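Local coordinates for replication protein B (Plasmid RSF1010, PDB 3H20), which acts as a primase that probably synthesises short primers on single-stranded DNA to start replication of its plasmid, at residues 222-227 and 266-271; 226-231 and 244-249. All coordinates share one frame; numbering follows the deposited sequence.

Interaction 1 of 2, residues 222-227 and 266-271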
loop_
_atom_site.group_PDB
_atom_site.type_symbol
_atom_site.label_atom_id
_atom_site.label_comp_id
_atom_site.label_asym_id
_atom_site.label_seq_id
_atom_site.Cartn_x
_atom_site.Cartn_y
_atom_site.Cartn_z
ATOM N N ASP A 222 -27.829 -16.876 -3.982
ATOM C CA ASP A 222 -27.099 -16.654 -2.728
ATOM C C ASP A 222 -27.618 -15.410 -2.013
ATOM O O ASP A 222 -27.735 -15.386 -0.786
ATOM C CB ASP A 222 -25.595 -16.503 -2.989
ATOM C CG ASP A 222 -25.004 -17.667 -3.773
ATOM O OD1 ASP A 222 -25.431 -18.830 -3.573
ATOM O OD2 ASP A 222 -24.089 -17.409 -4.585
ATOM N N GLU A 223 -27.922 -14.388 -2.810
ATOM C CA GLU A 223 -28.456 -13.112 -2.345
ATOM C C GLU A 223 -29.836 -13.293 -1.705
ATOM O O GLU A 223 -30.113 -12.752 -0.630
ATOM C CB GLU A 223 -28.556 -12.163 -3.542
ATOM C CG GLU A 223 -28.508 -10.686 -3.220
ATOM C CD GLU A 223 -28.405 -9.827 -4.470
ATOM O OE1 GLU A 223 -27.652 -10.213 -5.393
ATOM O OE2 GLU A 223 -29.064 -8.762 -4.521
ATOM N N TYR A 224 -30.688 -14.062 -2.378
ATOM C CA TYR A 224 -32.023 -14.387 -1.880
ATOM C C TYR A 224 -31.967 -15.163 -0.559
ATOM O O TYR A 224 -32.631 -14.793 0.410
ATOM C CB TYR A 224 -32.813 -15.158 -2.947
ATOM C CG TYR A 224 -34.107 -15.768 -2.453
ATOM C CD1 TYR A 224 -35.277 -15.007 -2.357
ATOM C CD2 TYR A 224 -34.164 -17.115 -2.096
ATOM C CE1 TYR A 224 -36.467 -15.574 -1.901
ATOM C CE2 TYR A 224 -35.338 -17.685 -1.640
ATOM C CZ TYR A 224 -36.481 -16.913 -1.544
ATOM O OH TYR A 224 -37.635 -17.496 -1.088
ATOM N N ARG A 225 -31.154 -16.221 -0.525
ATOM C CA ARG A 225 -31.003 -17.059 0.666
ATOM C C ARG A 225 -30.473 -16.273 1.868
ATOM O O ARG A 225 -30.906 -16.495 3.003
ATOM C CB ARG A 225 -30.104 -18.261 0.364
ATOM C CG ARG A 225 -30.684 -19.219 -0.673
ATOM C CD ARG A 225 -29.602 -20.065 -1.329
ATOM N NE ARG A 225 -29.171 -21.172 -0.478
ATOM C CZ ARG A 225 -29.706 -22.392 -0.499
ATOM N NH1 ARG A 225 -30.703 -22.685 -1.328
ATOM N NH2 ARG A 225 -29.242 -23.326 0.318
ATOM N N SER A 226 -29.545 -15.353 1.607
ATOM C CA SER A 226 -28.982 -14.485 2.643
ATOM C C SER A 226 -30.059 -13.630 3.320
ATOM O O SER A 226 -30.143 -13.593 4.550
ATOM C CB SER A 226 -27.887 -13.592 2.053
ATOM O OG SER A 226 -27.041 -13.087 3.070
ATOM N N GLU A 227 -30.883 -12.961 2.513
ATOM C CA GLU A 227 -31.988 -12.148 3.027
ATOM C C GLU A 227 -33.002 -13.000 3.801
ATOM O O GLU A 227 -33.433 -12.618 4.893
ATOM C CB GLU A 227 -32.695 -11.384 1.896
ATOM C CG GLU A 227 -31.824 -10.369 1.135
ATOM C CD GLU A 227 -31.243 -9.270 2.020
ATOM O OE1 GLU A 227 -31.941 -8.794 2.942
ATOM O OE2 GLU A 227 -30.078 -8.873 1.791
ATOM N N GLU A 266 -36.250 -22.126 -6.880
ATOM C CA GLU A 266 -35.269 -23.068 -6.337
ATOM C C GLU A 266 -35.302 -23.172 -4.812
ATOM O O GLU A 266 -35.150 -24.267 -4.269
ATOM C CB GLU A 266 -33.858 -22.677 -6.793
ATOM C CG GLU A 266 -32.779 -23.725 -6.519
ATOM C CD GLU A 266 -32.893 -24.944 -7.424
ATOM O OE1 GLU A 266 -33.322 -24.786 -8.589
ATOM O OE2 GLU A 266 -32.549 -26.061 -6.973
ATOM N N ALA A 267 -35.512 -22.044 -4.129
ATOM C CA ALA A 267 -35.244 -21.958 -2.688
ATOM C C ALA A 267 -36.394 -21.504 -1.773
ATOM O O ALA A 267 -36.261 -21.579 -0.553
ATOM C CB ALA A 267 -33.995 -21.089 -2.440
ATOM N N SER A 268 -37.506 -21.036 -2.344
ATOM C CA SER A 268 -38.622 -20.516 -1.536
ATOM C C SER A 268 -39.428 -21.601 -0.830
ATOM O O SER A 268 -40.014 -22.460 -1.489
ATOM C CB SER A 268 -39.570 -19.652 -2.378
ATOM O OG SER A 268 -40.744 -19.334 -1.642
ATOM N N PRO A 269 -39.466 -21.562 0.514
ATOM C CA PRO A 269 -40.347 -22.479 1.241
ATOM C C PRO A 269 -41.824 -22.207 0.950
ATOM O O PRO A 269 -42.595 -23.156 0.832
ATOM C CB PRO A 269 -40.021 -22.209 2.714
ATOM C CG PRO A 269 -39.401 -20.857 2.736
ATOM C CD PRO A 269 -38.685 -20.702 1.427
ATOM N N ALA A 270 -42.209 -20.934 0.818
ATOM C CA ALA A 270 -43.599 -20.581 0.496
ATOM C C ALA A 270 -44.040 -21.156 -0.856
ATOM O O ALA A 270 -45.191 -21.579 -1.015
ATOM C CB ALA A 270 -43.805 -19.065 0.528
ATOM N N LEU A 271 -43.120 -21.169 -1.821
ATOM C CA LEU A 271 -43.386 -21.709 -3.154
ATOM C C LEU A 271 -43.589 -23.221 -3.138
ATOM O O LEU A 271 -44.469 -23.732 -3.831
ATOM C CB LEU A 271 -42.258 -21.355 -4.127
ATOM C CG LEU A 271 -42.409 -21.969 -5.522
ATOM C CD1 LEU A 271 -43.055 -20.980 -6.469
ATOM C CD2 LEU A 271 -41.080 -22.455 -6.062
#
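S268 OG is gripped by two groups: it accepts a hydrogen bond from the backbone L271 N at 3.0 Å, with an N-H...O angle of 155°, and is hydrogen-bonded to D243 OD2 of helix 239-252. S268 is the N-cap of the short, weakly bonded helix 269-272, where the C-terminal helical bundle turns out of helix 257-267, and serine suits this place because its compact hydroxyl can bond a backbone N-H at a helix start. Y224, reaching over from helix 220-234, brings its phenol to the same cap. Y224 OH pairs with D243 OD1, so the aspartate takes one hydroxyl on each carboxylate oxygen, while Y224 OH also packs tightly on S268 CB at 3.2 Å. The tyrosine CG is anti to its backbone N (chi1 169°), beside the carbonyl carbon. A tyrosine fits here because the ring packs among L250, A263 and M264, and its hydroxyl can still bond D243 at the far end. A267 CB meets the ring at its edge, near the ring plane, 3.7 Å from Y224 CE2; the short alanine side chain lets the ring edge come up to it. Nearer the surface, R225 bends at chi3 (78°), and its guanidinium approaches the same alanine obliquely, from a different direction than the ring, with R225 NH1 3.8 Å from A267 CB.

Interaction 2 of 2, residues 226-231 and 244-249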
loop_
_atom_site.group_PDB
_atom_site.type_symbol
_atom_site.label_atom_id
_atom_site.label_comp_id
_atom_site.label_asym_id
_atom_site.label_seq_id
_atom_site.Cartn_x
_atom_site.Cartn_y
_atom_site.Cartn_z
ATOM N N SER A 226 -29.545 -15.353 1.607
ATOM C CA SER A 226 -28.982 -14.485 2.643
ATOM C C SER A 226 -30.059 -13.630 3.320
ATOM O O SER A 226 -30.143 -13.593 4.550
ATOM C CB SER A 226 -27.887 -13.592 2.053
ATOM O OG SER A 226 -27.041 -13.087 3.070
ATOM N N GLU A 227 -30.883 -12.961 2.513
ATOM C CA GLU A 227 -31.988 -12.148 3.027
ATOM C C GLU A 227 -33.002 -13.000 3.801
ATOM O O GLU A 227 -33.433 -12.618 4.893
ATOM C CB GLU A 227 -32.695 -11.384 1.896
ATOM C CG GLU A 227 -31.824 -10.369 1.135
ATOM C CD GLU A 227 -31.243 -9.270 2.020
ATOM O OE1 GLU A 227 -31.941 -8.794 2.942
ATOM O OE2 GLU A 227 -30.078 -8.873 1.791
ATOM N N MET A 228 -33.368 -14.151 3.236
ATOM C CA MET A 228 -34.357 -15.045 3.847
ATOM C C MET A 228 -33.951 -15.544 5.236
ATOM O O MET A 228 -34.783 -15.586 6.146
ATOM C CB MET A 228 -34.666 -16.235 2.926
ATOM C CG MET A 228 -35.435 -15.875 1.657
ATOM S SD MET A 228 -37.111 -15.273 1.960
ATOM C CE MET A 228 -37.936 -16.828 2.355
ATOM N N ALA A 229 -32.677 -15.904 5.395
ATOM C CA ALA A 229 -32.162 -16.440 6.658
ATOM C C ALA A 229 -32.434 -15.523 7.858
ATOM O O ALA A 229 -32.626 -16.001 8.978
ATOM C CB ALA A 229 -30.670 -16.742 6.541
ATOM N N GLY A 230 -32.446 -14.215 7.612
ATOM C CA GLY A 230 -32.788 -13.234 8.638
ATOM C C GLY A 230 -34.274 -12.912 8.705
ATOM O O GLY A 230 -34.795 -12.592 9.775
ATOM N N LEU A 231 -34.959 -12.997 7.565
ATOM C CA LEU A 231 -36.377 -12.640 7.498
ATOM C C LEU A 231 -37.280 -13.653 8.197
ATOM O O LEU A 231 -38.239 -13.268 8.872
ATOM C CB LEU A 231 -36.828 -12.420 6.049
ATOM C CG LEU A 231 -36.482 -11.079 5.386
ATOM C CD1 LEU A 231 -36.646 -11.157 3.870
ATOM C CD2 LEU A 231 -37.325 -9.936 5.952
ATOM N N PHE A 244 -41.675 -11.644 -0.364
ATOM C CA PHE A 244 -41.953 -10.298 -0.852
ATOM C C PHE A 244 -40.820 -9.328 -0.480
ATOM O O PHE A 244 -40.353 -8.560 -1.321
ATOM C CB PHE A 244 -43.294 -9.797 -0.305
ATOM C CG PHE A 244 -43.648 -8.409 -0.749
ATOM C CD1 PHE A 244 -44.341 -8.200 -1.934
ATOM C CD2 PHE A 244 -43.279 -7.303 0.012
ATOM C CE1 PHE A 244 -44.668 -6.910 -2.353
ATOM C CE2 PHE A 244 -43.592 -6.012 -0.404
ATOM C CZ PHE A 244 -44.292 -5.819 -1.586
ATOM N N ILE A 245 -40.399 -9.360 0.782
ATOM C CA ILE A 245 -39.339 -8.461 1.253
ATOM C C ILE A 245 -37.981 -8.785 0.612
ATOM O O ILE A 245 -37.235 -7.875 0.238
ATOM C CB ILE A 245 -39.236 -8.434 2.807
ATOM C CG1 ILE A 245 -40.549 -7.933 3.426
ATOM C CG2 ILE A 245 -38.069 -7.560 3.250
ATOM C CD1 ILE A 245 -40.599 -7.969 4.942
ATOM N N ALA A 246 -37.658 -10.072 0.493
ATOM C CA ALA A 246 -36.427 -10.489 -0.184
ATOM C C ALA A 246 -36.442 -10.056 -1.660
ATOM O O ALA A 246 -35.468 -9.480 -2.156
ATOM C CB ALA A 246 -36.217 -12.008 -0.052
ATOM N N ALA A 247 -37.559 -10.296 -2.341
ATOM C CA ALA A 247 -37.719 -9.874 -3.740
ATOM C C ALA A 247 -37.574 -8.361 -3.893
ATOM O O ALA A 247 -36.949 -7.887 -4.842
ATOM C CB ALA A 247 -39.063 -10.344 -4.304
ATOM N N GLN A 248 -38.152 -7.607 -2.960
ATOM C CA GLN A 248 -38.038 -6.145 -2.990
ATOM C C GLN A 248 -36.574 -5.698 -2.860
ATOM O O GLN A 248 -36.148 -4.755 -3.535
ATOM C CB GLN A 248 -38.902 -5.502 -1.901
ATOM C CG GLN A 248 -38.869 -3.978 -1.941
ATOM C CD GLN A 248 -39.319 -3.322 -0.659
ATOM O OE1 GLN A 248 -39.648 -3.998 0.314
ATOM N NE2 GLN A 248 -39.311 -1.979 -0.646
ATOM N N LYS A 249 -35.814 -6.380 -2.002
ATOM C CA LYS A 249 -34.400 -6.057 -1.787
ATOM C C LYS A 249 -33.553 -6.371 -3.018
ATOM O O LYS A 249 -32.795 -5.519 -3.479
ATOM C CB LYS A 249 -33.856 -6.770 -0.547
ATOM C CG LYS A 249 -34.149 -6.039 0.756
ATOM C CD LYS A 249 -34.234 -7.006 1.926
ATOM C CE LYS A 249 -34.068 -6.300 3.272
ATOM N NZ LYS A 249 -35.116 -5.266 3.525
#
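Two successive helices of the C-terminal helical bundle, 220-234 and 239-252, form a hairpin, and they pack here roughly antiparallel, the axes of the two short segments at 144° and 9.3 Å apart at their closest. A246 marks the closest backbone approach, its CA 5.7 Å from E227 CA, and its small methyl suits so narrow a place. Three side chains gather round it: E227 CB at 4.1 Å from A246 CB, M228 SD at 3.9 Å from the same methyl, and the CD1 branch of L231. The thioether of M228 is folded at chi2 and chi3, and a flexible methionine can bend to bring its sulfur onto the A246 methyl, while it also touches C242 and D243. L231 crosses I245 obliquely and splits its two methyls between neighbours: L231 CD2 touches I245 CG2 at 3.7 Å, whereas L231 CD1 lies against the backbone A246 N. An alanine in place of L231 would probably leave a gap between the helices, with I245 CG2 and A246 CB deprived of their leucine methyls. Toward the more open margin, E227 bends at chi2 (-60°), and its carboxylate meets the aliphatic chain of K249; E227 OE1 comes to 3.1 Å from K249 CD. The lysine chain bends at chi4, and K249 NZ stays 4.8 Å from E227 OE1, while E227 OE2 has its salt bridge with R253. No hydrogen bond joins the two segments, so apolar packing holds them together, and the nearby lysine charge probably adds a long-range attraction to the glutamate.

Both contacts start from helix 220-234, which packs against both neighbours: interaction 2 pairs it with helix 239-252, the next in the chain, and interaction 1 with the end of helix 257-267 and the start of helix 269-272. Their centres lie about 8 Å apart, and the segments share S226 and E227. They also touch directly, Y224 CD1 packing on A246 CB at 3.9 Å and P269 CD on M228 CE at 4.1 Å, so the two contacts adjoin within the same packed helical cluster. With interaction centres about 37 and 39 Å from the chain's centre, they help to build a compact helical bundle distinct from the domain that carries the diphosphate pocket.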